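Local coordinates for protein arginine kinase (Anthopleura japonica, PDB 4RF6) that catalyses the transfer of a phosphoryl group from ATP to L-arginine, yielding phosphoarginine and ADP, and carries two phosphagen kinase repeats in one chain, at residues 383-388 with 422-427; 387-392 with 442-447; 401-406 with 435-440; 413-418 with 554-559; 447-452 with 690-695. One frame throughout, in Å; residues are numbered along the deposited sequence.

All five contacts belong to the second kinase repeat and show how a small helical domain is built and then set against its catalytic partner. Their first segments follow the chain in numerical order; contact 3 falls between the two segments of contact 2, and contact 5 opens at D447, where contact 2 closes. Contacts 1 to 3 lie within the N-terminal region: 1 and 2 share helix 385-389, centres about 8 Å apart, and 2 and 3 share helix 438-448, centres about 15 Å apart. Contacts 4 and 5 tie this region to the catalytic region, at helix 552-557 and the loop before helix 696-714, two well-separated places among others, with centres about 24 Å apart.

Contact 1 (383-388 with 422-427)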
# COMPACT_ATOMS: atom_id res chain seq x y z
N LYS A 383 -9.76 30.66 11.97
CA LYS A 383 -9.77 31.65 10.89
C LYS A 383 -9.60 31.06 9.49
O LYS A 383 -9.22 31.77 8.56
CB LYS A 383 -8.71 32.72 11.15
CG LYS A 383 -8.95 33.48 12.44
CD LYS A 383 -10.28 34.21 12.40
CE LYS A 383 -10.72 34.63 13.79
NZ LYS A 383 -9.73 35.51 14.47
N SER A 384 -9.89 29.77 9.34
CA SER A 384 -9.85 29.13 8.03
C SER A 384 -10.94 29.71 7.12
O SER A 384 -11.95 30.22 7.60
CB SER A 384 -10.04 27.63 8.16
OG SER A 384 -11.33 27.32 8.66
N LEU A 385 -10.72 29.63 5.81
CA LEU A 385 -11.73 30.07 4.85
C LEU A 385 -12.96 29.16 4.94
O LEU A 385 -14.08 29.56 4.60
CB LEU A 385 -11.17 30.04 3.42
CG LEU A 385 -9.96 30.93 3.14
CD1 LEU A 385 -9.44 30.69 1.74
CD2 LEU A 385 -10.31 32.39 3.32
N LEU A 386 -12.74 27.93 5.40
CA LEU A 386 -13.81 26.98 5.65
C LEU A 386 -14.82 27.57 6.63
O LEU A 386 -16.02 27.61 6.36
CB LEU A 386 -13.26 25.66 6.20
CG LEU A 386 -14.29 24.65 6.67
CD1 LEU A 386 -15.23 24.28 5.53
CD2 LEU A 386 -13.63 23.39 7.25
N ARG A 387 -14.31 28.02 7.77
CA ARG A 387 -15.15 28.61 8.81
C ARG A 387 -15.82 29.87 8.28
O ARG A 387 -16.99 30.13 8.55
CB ARG A 387 -14.29 28.93 10.03
CG ARG A 387 -15.06 29.21 11.32
CD ARG A 387 -15.60 30.64 11.38
NE ARG A 387 -16.08 31.00 12.71
CZ ARG A 387 -15.37 31.69 13.59
NH1 ARG A 387 -14.14 32.11 13.27
NH2 ARG A 387 -15.88 31.98 14.77
N LYS A 388 -15.05 30.67 7.53
CA LYS A 388 -15.53 31.94 7.02
C LYS A 388 -16.77 31.78 6.14
O LYS A 388 -17.69 32.60 6.20
CB LYS A 388 -14.42 32.65 6.24
CG LYS A 388 -14.80 34.05 5.75
CD LYS A 388 -13.62 34.75 5.10
CE LYS A 388 -13.98 36.17 4.70
NZ LYS A 388 -12.88 36.82 3.93
N SER A 422 -5.89 25.15 9.74
CA SER A 422 -5.70 25.20 8.29
C SER A 422 -5.99 26.61 7.80
O SER A 422 -6.75 27.35 8.44
CB SER A 422 -6.63 24.21 7.58
OG SER A 422 -6.84 23.04 8.34
N SER A 423 -5.40 26.99 6.67
CA SER A 423 -5.69 28.28 6.06
C SER A 423 -6.97 28.19 5.23
O SER A 423 -7.88 29.00 5.39
CB SER A 423 -4.53 28.72 5.16
OG SER A 423 -3.40 29.08 5.92
N CYS A 424 -7.01 27.20 4.35
CA CYS A 424 -8.17 26.98 3.50
C CYS A 424 -9.09 25.97 4.16
O CYS A 424 -10.16 26.33 4.67
CB CYS A 424 -7.72 26.48 2.12
SG CYS A 424 -6.37 27.44 1.39
N GLY A 425 -8.68 24.71 4.15
CA GLY A 425 -9.42 23.67 4.83
C GLY A 425 -10.38 22.92 3.92
O GLY A 425 -11.17 22.10 4.40
N VAL A 426 -10.30 23.20 2.62
CA VAL A 426 -11.18 22.53 1.66
C VAL A 426 -10.41 21.91 0.51
O VAL A 426 -9.60 22.58 -0.15
CB VAL A 426 -12.27 23.48 1.14
CG1 VAL A 426 -13.29 22.70 0.33
CG2 VAL A 426 -12.97 24.16 2.30
N TYR A 427 -10.67 20.63 0.27
CA TYR A 427 -10.05 19.94 -0.85
C TYR A 427 -11.16 19.40 -1.73
O TYR A 427 -12.22 19.04 -1.22
CB TYR A 427 -9.19 18.78 -0.33
CG TYR A 427 -7.93 19.22 0.38
CD1 TYR A 427 -7.95 19.60 1.72
CD2 TYR A 427 -6.72 19.27 -0.29
CE1 TYR A 427 -6.79 20.00 2.38
CE2 TYR A 427 -5.56 19.66 0.35
CZ TYR A 427 -5.59 20.03 1.67
OH TYR A 427 -4.42 20.42 2.28
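L386 drives its side chain at the backbone and valine of 422-427, while its own N-H and that of L385 bond to the same segment. CB of L386 rests against C424 O at 3.5 Å, and it also approaches V426 CG2. Beyond it CG stands anti to the backbone N (chi1 173°), and the two branches part company: CD1 meets V426 CG2 at 3.9 Å, the two side chains crossing at about a right angle, whereas CD2 comes up to the carbonyl oxygen G425 O at 4.0 Å. G425 takes positive phi, and with no side chain there its backbone fits close beside L386 CB.

By sequence, residues 423-427 correspond to G71-Y75 of the first repeat, which by similarity bind the substrate; a like role here is only probable. The loop is held by the start of helix 385-389. S384 is the N-cap of that helix, its OG accepting from R387 N at 3.2 Å in a nearly straight bond. The neighbouring first-turn amides use the loop's carbonyls instead: L385 N donates to S423 O at 2.9 Å, and L386 N reaches C424 O at 3.1 Å, nearly along the C=O axis. Thus three amides at the helix start are satisfied, one by the capping serine and two by the loop. S384 also lays its CB 3.3 Å from S422 O and its CA against S423 O in a CA-H...O contact. Its backbone N, by contrast, is buried with no partner in the model. L385 also packs on I444 and D447 of helix 438-448.

Contact 2 (387-392 with 442-447); sequences RKYLTP and DKIVED
Y389 lays its ring on K443, and this CH-pi packing is the tight part of the contact. K443 CB sits over one face, 3.6 Å from the ring centroid and displaced toward the rim, only 14° off the normal. Farther out on the same lysine, CD approaches Y389 CD1 to 3.5 Å. The opposite face is covered from within the segment by K388 CG, so the aromatic ring is held between the aliphatic parts of two lysines. I444 adds its CG1 obliquely, 4.1 Å from Y389 CD2.

The phenol end is polar. D447 OD2 lies at the ring edge, near its plane, and accepts from Y389 OH at 2.7 Å through its anti lone pair, the carboxylate plane being turned 71° from the ring. The same oxygen accepts from K388 NZ at 2.9 Å in a salt bridge; the lysine and the aspartate meet tip to tip, the extended chain of K388 carrying its ammonium out to the acid. Two donors therefore grip one carboxylate oxygen, an arrangement likely to stabilise its negative charge. A water completes the looser side, donating both to Y389 OH and to K443 O. The ammonium of K443, an exposed residue, leaves the ring altogether: with chi4 at 65° NZ folds back and bonds to P439 O of its own helix.

Packing of this kind joins the last turn of the short helix 385-389 to helix 438-448 at the protein surface. Farther in, I444 touches L385 and V426, while L390, just past the short helix, turns to L409 and I413 of helix 409-418.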
# COMPACT_ATOMS: atom_id res chain seq x y z
N ARG A 387 -14.31 28.02 7.77
CA ARG A 387 -15.15 28.61 8.81
C ARG A 387 -15.82 29.87 8.28
O ARG A 387 -16.99 30.13 8.55
CB ARG A 387 -14.29 28.93 10.03
CG ARG A 387 -15.06 29.21 11.32
CD ARG A 387 -15.60 30.64 11.38
NE ARG A 387 -16.08 31.00 12.71
CZ ARG A 387 -15.37 31.69 13.59
NH1 ARG A 387 -14.14 32.11 13.27
NH2 ARG A 387 -15.88 31.98 14.77
N LYS A 388 -15.05 30.67 7.53
CA LYS A 388 -15.53 31.94 7.02
C LYS A 388 -16.77 31.78 6.14
O LYS A 388 -17.69 32.60 6.20
CB LYS A 388 -14.42 32.65 6.24
CG LYS A 388 -14.80 34.05 5.75
CD LYS A 388 -13.62 34.75 5.10
CE LYS A 388 -13.98 36.17 4.70
NZ LYS A 388 -12.88 36.82 3.93
N TYR A 389 -16.81 30.72 5.35
CA TYR A 389 -17.84 30.58 4.32
C TYR A 389 -18.87 29.47 4.54
O TYR A 389 -19.98 29.53 3.99
CB TYR A 389 -17.18 30.46 2.93
CG TYR A 389 -16.48 31.72 2.51
CD1 TYR A 389 -17.18 32.91 2.37
CD2 TYR A 389 -15.11 31.72 2.26
CE1 TYR A 389 -16.54 34.07 1.99
CE2 TYR A 389 -14.46 32.88 1.88
CZ TYR A 389 -15.18 34.05 1.75
OH TYR A 389 -14.55 35.21 1.37
N LEU A 390 -18.53 28.47 5.34
CA LEU A 390 -19.46 27.38 5.61
C LEU A 390 -20.48 27.76 6.68
O LEU A 390 -20.28 27.47 7.86
CB LEU A 390 -18.74 26.09 5.99
CG LEU A 390 -19.65 24.86 6.05
CD1 LEU A 390 -19.99 24.39 4.65
CD2 LEU A 390 -19.06 23.72 6.86
N THR A 391 -21.58 28.39 6.28
CA THR A 391 -22.68 28.66 7.18
C THR A 391 -23.46 27.37 7.41
O THR A 391 -23.38 26.44 6.59
CB THR A 391 -23.62 29.72 6.60
OG1 THR A 391 -24.48 29.10 5.63
CG2 THR A 391 -22.82 30.81 5.92
N PRO A 392 -24.20 27.27 8.52
CA PRO A 392 -25.04 26.09 8.76
C PRO A 392 -26.13 25.89 7.70
O PRO A 392 -26.46 24.74 7.38
CB PRO A 392 -25.66 26.37 10.13
CG PRO A 392 -24.64 27.21 10.82
CD PRO A 392 -24.07 28.10 9.74
N ASP A 442 -16.76 28.34 -4.68
CA ASP A 442 -16.64 29.63 -5.36
C ASP A 442 -16.09 30.69 -4.43
O ASP A 442 -15.22 31.48 -4.80
CB ASP A 442 -18.00 30.11 -5.88
CG ASP A 442 -18.50 29.30 -7.05
OD1 ASP A 442 -17.76 28.42 -7.53
OD2 ASP A 442 -19.64 29.56 -7.49
N LYS A 443 -16.60 30.70 -3.20
CA LYS A 443 -16.20 31.69 -2.20
C LYS A 443 -14.75 31.51 -1.77
O LYS A 443 -14.04 32.50 -1.55
CB LYS A 443 -17.13 31.61 -0.98
CG LYS A 443 -18.54 32.14 -1.26
CD LYS A 443 -19.49 31.89 -0.09
CE LYS A 443 -20.92 32.30 -0.44
NZ LYS A 443 -21.51 31.47 -1.53
N ILE A 444 -14.30 30.27 -1.66
CA ILE A 444 -12.91 30.00 -1.27
C ILE A 444 -11.95 30.30 -2.42
O ILE A 444 -10.88 30.89 -2.21
CB ILE A 444 -12.73 28.57 -0.75
CG1 ILE A 444 -13.30 28.46 0.66
CG2 ILE A 444 -11.27 28.18 -0.72
CD1 ILE A 444 -13.99 27.16 0.91
N VAL A 445 -12.33 29.92 -3.64
CA VAL A 445 -11.51 30.23 -4.81
C VAL A 445 -11.31 31.74 -4.98
O VAL A 445 -10.18 32.21 -5.16
CB VAL A 445 -12.12 29.66 -6.10
CG1 VAL A 445 -11.48 30.30 -7.33
CG2 VAL A 445 -11.96 28.15 -6.15
N GLU A 446 -12.41 32.49 -4.90
CA GLU A 446 -12.36 33.93 -5.13
C GLU A 446 -11.73 34.68 -3.95
O GLU A 446 -11.31 35.83 -4.09
CB GLU A 446 -13.75 34.49 -5.45
CG GLU A 446 -14.28 34.06 -6.83
CD GLU A 446 -15.61 34.71 -7.19
OE1 GLU A 446 -16.27 35.26 -6.29
OE2 GLU A 446 -15.98 34.66 -8.39
N ASP A 447 -11.67 34.03 -2.79
CA ASP A 447 -11.00 34.63 -1.65
C ASP A 447 -9.50 34.46 -1.79
O ASP A 447 -8.74 35.44 -1.79
CB ASP A 447 -11.49 34.01 -0.34
CG ASP A 447 -11.04 34.79 0.89
OD1 ASP A 447 -9.83 35.04 1.04
OD2 ASP A 447 -11.92 35.16 1.70
O HOH W 1 -14.96 35.04 -1.58

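Contact 3 (401-406 with 435-440)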
# COMPACT_ATOMS: atom_id res chain seq x y z
N LYS A 401 -25.85 15.92 -0.63
CA LYS A 401 -25.51 15.77 -2.04
C LYS A 401 -24.16 15.07 -2.20
O LYS A 401 -23.25 15.27 -1.39
CB LYS A 401 -25.45 17.13 -2.73
CG LYS A 401 -26.74 17.94 -2.63
CD LYS A 401 -26.57 19.28 -3.32
CE LYS A 401 -27.92 19.92 -3.62
NZ LYS A 401 -27.80 21.01 -4.64
N LYS A 402 -24.03 14.26 -3.24
CA LYS A 402 -22.79 13.55 -3.50
C LYS A 402 -22.48 13.53 -4.99
O LYS A 402 -23.40 13.51 -5.82
CB LYS A 402 -22.86 12.12 -2.97
CG LYS A 402 -22.85 12.01 -1.45
CD LYS A 402 -22.81 10.56 -1.01
CE LYS A 402 -22.16 10.40 0.35
NZ LYS A 402 -22.09 8.97 0.76
N THR A 403 -21.19 13.56 -5.32
CA THR A 403 -20.75 13.50 -6.71
C THR A 403 -20.92 12.09 -7.25
O THR A 403 -21.14 11.16 -6.48
CB THR A 403 -19.26 13.91 -6.85
OG1 THR A 403 -18.42 12.83 -6.41
CG2 THR A 403 -18.96 15.16 -6.03
N ALA A 404 -20.81 11.94 -8.56
CA ALA A 404 -20.91 10.62 -9.19
C ALA A 404 -19.85 9.66 -8.66
O ALA A 404 -20.05 8.44 -8.65
CB ALA A 404 -20.79 10.75 -10.70
N LYS A 405 -18.71 10.20 -8.22
CA LYS A 405 -17.63 9.38 -7.68
C LYS A 405 -17.76 9.15 -6.17
O LYS A 405 -16.88 8.54 -5.55
CB LYS A 405 -16.26 9.98 -8.03
CG LYS A 405 -15.99 10.00 -9.53
CD LYS A 405 -14.68 10.71 -9.86
CE LYS A 405 -14.42 10.74 -11.37
NZ LYS A 405 -15.40 11.60 -12.10
N GLY A 406 -18.84 9.65 -5.58
CA GLY A 406 -19.15 9.39 -4.18
C GLY A 406 -18.61 10.39 -3.18
O GLY A 406 -18.60 10.13 -1.97
N THR A 435 -18.42 22.17 -8.90
CA THR A 435 -19.74 22.57 -9.38
C THR A 435 -20.83 22.22 -8.38
O THR A 435 -21.68 23.05 -8.06
CB THR A 435 -20.08 21.93 -10.72
OG1 THR A 435 -19.15 22.38 -11.72
CG2 THR A 435 -21.48 22.32 -11.15
N LEU A 436 -20.81 20.99 -7.88
CA LEU A 436 -21.85 20.53 -6.96
C LEU A 436 -21.78 21.27 -5.63
O LEU A 436 -22.82 21.59 -5.04
CB LEU A 436 -21.75 19.02 -6.74
CG LEU A 436 -22.82 18.38 -5.85
CD1 LEU A 436 -24.20 18.80 -6.30
CD2 LEU A 436 -22.71 16.87 -5.87
N PHE A 437 -20.57 21.57 -5.17
CA PHE A 437 -20.43 22.32 -3.92
C PHE A 437 -19.94 23.74 -4.18
O PHE A 437 -19.31 24.36 -3.32
CB PHE A 437 -19.51 21.57 -2.95
CG PHE A 437 -19.89 20.12 -2.76
CD1 PHE A 437 -21.12 19.78 -2.22
CD2 PHE A 437 -19.01 19.10 -3.11
CE1 PHE A 437 -21.48 18.44 -2.04
CE2 PHE A 437 -19.36 17.77 -2.94
CZ PHE A 437 -20.60 17.43 -2.41
N ALA A 438 -20.26 24.26 -5.36
CA ALA A 438 -19.91 25.64 -5.74
C ALA A 438 -20.24 26.73 -4.71
O ALA A 438 -19.42 27.63 -4.52
CB ALA A 438 -20.51 26.00 -7.12
N PRO A 439 -21.43 26.67 -4.06
CA PRO A 439 -21.71 27.71 -3.07
C PRO A 439 -20.61 27.83 -2.01
O PRO A 439 -20.44 28.92 -1.45
CB PRO A 439 -23.01 27.23 -2.43
CG PRO A 439 -23.72 26.55 -3.54
CD PRO A 439 -22.62 25.82 -4.30
N LEU A 440 -19.86 26.75 -1.77
CA LEU A 440 -18.71 26.83 -0.88
C LEU A 440 -17.40 27.10 -1.63
O LEU A 440 -16.64 28.01 -1.27
CB LEU A 440 -18.55 25.56 -0.04
CG LEU A 440 -17.33 25.62 0.88
CD1 LEU A 440 -17.50 26.76 1.86
CD2 LEU A 440 -17.06 24.31 1.62
O HOH W 2 -25.35 22.97 -6.00
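The approach to a type I beta turn, T403 to G406, provides the surface on which L436 and F437 rest, at the junction of helix 433-436 and helix 438-448. Van der Waals packing carries the contact, with L436 the largest contributor. With its CG anti to the backbone N (chi1 -177°), the leucine sends its two methyls to different neighbours. CD1 meets the aliphatic CD of K401 at 3.8 Å, the two side chains passing at a slant. CD2 instead presses on the peptide between K402 and T403, lying 3.4 Å from K402 O.

F437 enters beside it. The carbonyl oxygen K401 O stands at the ring edge, in its plane, 3.6 Å from CZ, while T403 CG2 approaches CE2 obliquely at 4.1 Å. L436 CG lies over one face of the same ring, so the adjacent leucine helps to fix its setting. At the exposed margin a water donates to L436 O and makes a weak, long bond with K401 NZ. T403 is anchored by its OG1, which bonds to D430 and to I407 N and leaves CG2 directed at the two hydrophobic side chains.

F437 is the first residue past helix 433-436 and occupies the N-cap position of helix 438-448, so the loop is packed exactly where the chain passes from one helix to the next. The phenyl ring also reaches L409 and C412 of helix 409-418, and L440 one turn on touches L409 and I413.

Contact 4 (413-418 with 554-559)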
# COMPACT_ATOMS: atom_id res chain seq x y z
N ILE A 413 -14.45 19.02 3.24
CA ILE A 413 -14.10 19.93 4.32
C ILE A 413 -13.36 19.24 5.46
O ILE A 413 -12.88 19.89 6.40
CB ILE A 413 -15.36 20.63 4.88
CG1 ILE A 413 -16.17 19.65 5.74
CG2 ILE A 413 -16.20 21.20 3.74
CD1 ILE A 413 -17.32 20.30 6.47
N ASN A 414 -13.24 17.91 5.38
CA ASN A 414 -12.71 17.12 6.49
C ASN A 414 -11.36 17.60 7.04
O ASN A 414 -11.18 17.71 8.26
CB ASN A 414 -12.65 15.63 6.13
CG ASN A 414 -12.35 14.75 7.33
OD1 ASN A 414 -13.19 14.60 8.22
ND2 ASN A 414 -11.14 14.18 7.38
N SER A 415 -10.41 17.90 6.16
CA SER A 415 -9.09 18.32 6.60
C SER A 415 -9.13 19.63 7.39
O SER A 415 -8.33 19.83 8.30
CB SER A 415 -8.15 18.47 5.41
OG SER A 415 -6.81 18.57 5.85
N GLY A 416 -10.06 20.51 7.03
CA GLY A 416 -10.21 21.77 7.74
C GLY A 416 -10.96 21.60 9.05
O GLY A 416 -10.83 22.41 9.97
N VAL A 417 -11.76 20.54 9.13
CA VAL A 417 -12.45 20.19 10.36
C VAL A 417 -11.49 19.49 11.33
O VAL A 417 -11.52 19.75 12.54
CB VAL A 417 -13.72 19.35 10.10
CG1 VAL A 417 -14.29 18.80 11.40
CG2 VAL A 417 -14.77 20.18 9.38
N GLU A 418 -10.63 18.62 10.80
CA GLU A 418 -9.64 17.92 11.63
C GLU A 418 -8.45 18.81 11.99
O GLU A 418 -7.86 18.68 13.06
CB GLU A 418 -9.15 16.64 10.95
CG GLU A 418 -10.20 15.54 10.86
CD GLU A 418 -10.67 15.04 12.23
OE1 GLU A 418 -9.88 15.11 13.20
OE2 GLU A 418 -11.82 14.59 12.32
N LEU A 554 -2.85 16.74 4.27
CA LEU A 554 -3.07 15.77 3.21
C LEU A 554 -3.65 14.46 3.74
O LEU A 554 -4.54 13.86 3.12
CB LEU A 554 -1.76 15.51 2.45
CG LEU A 554 -1.26 16.76 1.73
CD1 LEU A 554 0.05 16.54 0.99
CD2 LEU A 554 -2.33 17.26 0.78
N GLU A 555 -3.15 14.01 4.88
CA GLU A 555 -3.68 12.81 5.53
C GLU A 555 -5.18 12.92 5.76
O GLU A 555 -5.94 12.00 5.42
CB GLU A 555 -2.96 12.56 6.86
CG GLU A 555 -3.50 11.36 7.64
CD GLU A 555 -3.23 10.03 6.95
OE1 GLU A 555 -2.18 9.89 6.29
OE2 GLU A 555 -4.08 9.12 7.09
N ALA A 556 -5.62 14.04 6.31
CA ALA A 556 -7.04 14.21 6.63
C ALA A 556 -7.89 14.44 5.37
O ALA A 556 -9.10 14.24 5.38
CB ALA A 556 -7.23 15.34 7.63
N ALA A 557 -7.24 14.88 4.30
CA ALA A 557 -7.93 15.13 3.04
C ALA A 557 -8.15 13.84 2.26
O ALA A 557 -8.90 13.81 1.29
CB ALA A 557 -7.14 16.12 2.19
N GLY A 558 -7.47 12.77 2.68
CA GLY A 558 -7.61 11.49 2.01
C GLY A 558 -6.55 11.27 0.94
O GLY A 558 -6.63 10.32 0.15
N VAL A 559 -5.56 12.15 0.92
CA VAL A 559 -4.51 12.14 -0.10
C VAL A 559 -3.48 11.01 0.08
O VAL A 559 -2.91 10.51 -0.89
CB VAL A 559 -3.82 13.53 -0.16
CG1 VAL A 559 -2.57 13.50 -1.03
CG2 VAL A 559 -4.79 14.58 -0.69
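A556 points its methyl toward helix 409-418, where S415 receives it. CB of A556 lies 3.7 Å from S415 CA, close enough for the small side chain to rest on the helix backbone itself. S415 OG is equally near that methyl, and E418 CB flanks it from the following turn at 4.0 Å. With residues as small as alanine and serine at the interface, the CA atoms of S415 and A556 come within 4.6 Å.

S415 does more than make room. Its hydroxyl, set anti to the backbone N (chi1 -167°), bonds to F553 O of the facing helix, while its CB touches A557 CB at 4.1 Å. This is a join between the two regions of the phosphagen kinase fold: helix 409-418 belongs to the small N-terminal region and helix 552-557 to the C-terminal catalytic region. The latter helix finishes here in a Schellman motif, G558 taking positive phi as G558 N bonds to E555 O and V559 N to L554 O.

N414 exploits that helix end. Its ND2 donates to A556 O at 2.9 Å with an N-H...O angle of 167°, and the acceptor lies almost in the amide plane. The donor is tilted 17° from the plane of the carbonyl it meets. At the other end of the amide, OD1 of N414 has a weak bond from R370 NH2. Helix 409-418 is itself kinked at S415 and G416, beside the S415-A556 approach.

Contact 5 (447-452 with 690-695)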
# COMPACT_ATOMS: atom_id res chain seq x y z
N ASP A 447 -11.67 34.03 -2.79
CA ASP A 447 -11.00 34.63 -1.65
C ASP A 447 -9.50 34.46 -1.79
O ASP A 447 -8.74 35.44 -1.79
CB ASP A 447 -11.49 34.01 -0.34
CG ASP A 447 -11.04 34.79 0.89
OD1 ASP A 447 -9.83 35.04 1.04
OD2 ASP A 447 -11.92 35.16 1.70
N TYR A 448 -9.05 33.21 -1.94
CA TYR A 448 -7.62 32.93 -2.03
C TYR A 448 -7.02 33.52 -3.30
O TYR A 448 -5.87 33.97 -3.29
CB TYR A 448 -7.33 31.43 -1.97
CG TYR A 448 -5.84 31.13 -2.10
CD1 TYR A 448 -5.01 31.15 -0.99
CD2 TYR A 448 -5.27 30.86 -3.35
CE1 TYR A 448 -3.65 30.90 -1.10
CE2 TYR A 448 -3.90 30.61 -3.47
CZ TYR A 448 -3.11 30.63 -2.34
OH TYR A 448 -1.76 30.38 -2.45
N HIS A 449 -7.77 33.51 -4.39
CA HIS A 449 -7.25 33.98 -5.67
C HIS A 449 -7.73 35.40 -6.00
O HIS A 449 -7.68 35.81 -7.16
CB HIS A 449 -7.62 33.02 -6.81
CG HIS A 449 -6.98 31.67 -6.69
ND1 HIS A 449 -5.68 31.43 -7.06
CD2 HIS A 449 -7.47 30.49 -6.26
CE1 HIS A 449 -5.39 30.15 -6.86
NE2 HIS A 449 -6.47 29.56 -6.37
N SER A 450 -8.19 36.12 -4.98
CA SER A 450 -8.52 37.53 -5.13
C SER A 450 -7.36 38.22 -5.84
O SER A 450 -6.20 37.99 -5.50
CB SER A 450 -8.75 38.17 -3.75
OG SER A 450 -9.09 39.54 -3.85
N PRO A 451 -7.65 39.08 -6.84
CA PRO A 451 -8.95 39.63 -7.26
C PRO A 451 -9.69 38.85 -8.35
O PRO A 451 -10.68 39.37 -8.85
CB PRO A 451 -8.54 41.00 -7.81
CG PRO A 451 -7.22 40.72 -8.46
CD PRO A 451 -6.55 39.66 -7.62
N TYR A 452 -9.23 37.65 -8.71
CA TYR A 452 -9.92 36.86 -9.74
C TYR A 452 -11.40 36.59 -9.44
O TYR A 452 -11.78 36.29 -8.29
CB TYR A 452 -9.20 35.53 -9.98
CG TYR A 452 -9.85 34.63 -11.01
CD1 TYR A 452 -9.69 34.86 -12.37
CD2 TYR A 452 -10.63 33.54 -10.62
CE1 TYR A 452 -10.27 34.06 -13.31
CE2 TYR A 452 -11.22 32.71 -11.56
CZ TYR A 452 -11.03 32.98 -12.91
OH TYR A 452 -11.60 32.19 -13.87
N ARG A 690 0.15 35.15 -8.60
CA ARG A 690 -1.16 34.73 -9.10
C ARG A 690 -1.10 33.45 -9.93
O ARG A 690 -0.07 33.12 -10.53
CB ARG A 690 -1.79 35.84 -9.95
CG ARG A 690 -1.95 37.18 -9.27
CD ARG A 690 -2.51 38.21 -10.24
NE ARG A 690 -2.95 39.45 -9.60
CZ ARG A 690 -3.55 40.44 -10.24
NH1 ARG A 690 -3.79 40.35 -11.54
NH2 ARG A 690 -3.92 41.53 -9.58
N ARG A 691 -2.23 32.74 -9.96
CA ARG A 691 -2.38 31.51 -10.74
C ARG A 691 -3.65 31.51 -11.59
O ARG A 691 -3.70 30.85 -12.63
CB ARG A 691 -2.36 30.29 -9.82
CG ARG A 691 -0.97 29.95 -9.32
CD ARG A 691 -1.02 28.97 -8.17
NE ARG A 691 0.32 28.69 -7.67
CZ ARG A 691 0.57 28.01 -6.56
NH1 ARG A 691 -0.43 27.55 -5.82
NH2 ARG A 691 1.83 27.80 -6.18
N LEU A 692 -4.67 32.24 -11.14
CA LEU A 692 -5.91 32.37 -11.92
C LEU A 692 -6.04 33.75 -12.57
O LEU A 692 -5.73 34.77 -11.94
CB LEU A 692 -7.14 32.09 -11.05
CG LEU A 692 -7.60 30.64 -10.93
CD1 LEU A 692 -8.50 30.46 -9.71
CD2 LEU A 692 -8.33 30.21 -12.21
N GLY A 693 -6.49 33.78 -13.82
CA GLY A 693 -6.75 35.04 -14.49
C GLY A 693 -5.64 35.48 -15.44
O GLY A 693 -5.76 36.49 -16.14
N LEU A 694 -4.55 34.72 -15.44
CA LEU A 694 -3.44 34.96 -16.36
C LEU A 694 -2.97 33.60 -16.87
O LEU A 694 -3.05 32.60 -16.16
CB LEU A 694 -2.29 35.70 -15.67
CG LEU A 694 -1.33 34.93 -14.76
CD1 LEU A 694 -0.22 35.85 -14.23
CD2 LEU A 694 -2.04 34.22 -13.59
N SER A 695 -2.49 33.57 -18.11
CA SER A 695 -2.06 32.31 -18.70
C SER A 695 -0.64 31.97 -18.24
O SER A 695 0.04 32.80 -17.64
CB SER A 695 -2.09 32.40 -20.21
OG SER A 695 -1.08 33.25 -20.69
O HOH W 3 -4.39 33.43 -8.38
O HOH W 4 -5.54 36.08 -8.94
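Y452 and G693 bring the two backbones nearest, their CA atoms 6.0 Å apart, where the chain leaving helix 438-448 through a cis peptide before P451 meets a loop without regular structure. L692 is the side chain on which both aromatic residues converge. Its CD1 lies over the face of the H449 imidazole, 3.7 Å from the centroid, in a CH-pi contact 19° off the ring normal. Its CB does the same for Y452, 3.8 Å from the phenol centroid and displaced toward the rim, and CD2 continues outward to Y452 CE2 and CZ. The next residue, G693, sets its CA 3.6 Å from Y452 CD1; with no side chain on G693, its backbone can lie close to the ring.

The histidine is covered on both faces, since Y448 CD2 sits over the centre of the ring from the other side. In its plane ND1 meets a water at 2.7 Å, and the same water accepts from R691 N; NE2 bonds to P631 O. A second water bridges the two segments by donating to H449 O and L692 O. Near the surface R690 extends its chain until P451 CG lies over the face of its guanidinium, 3.6 Å from NH2.

The contact joins the end of helix 438-448, in the small N-terminal region, to the loop between strand 683-688 and helix 696-714 of the catalytic region. R691 ties that loop to T632 O and M638 O, Y452 OH bonds to A623 O, and S695 caps helix 696-714.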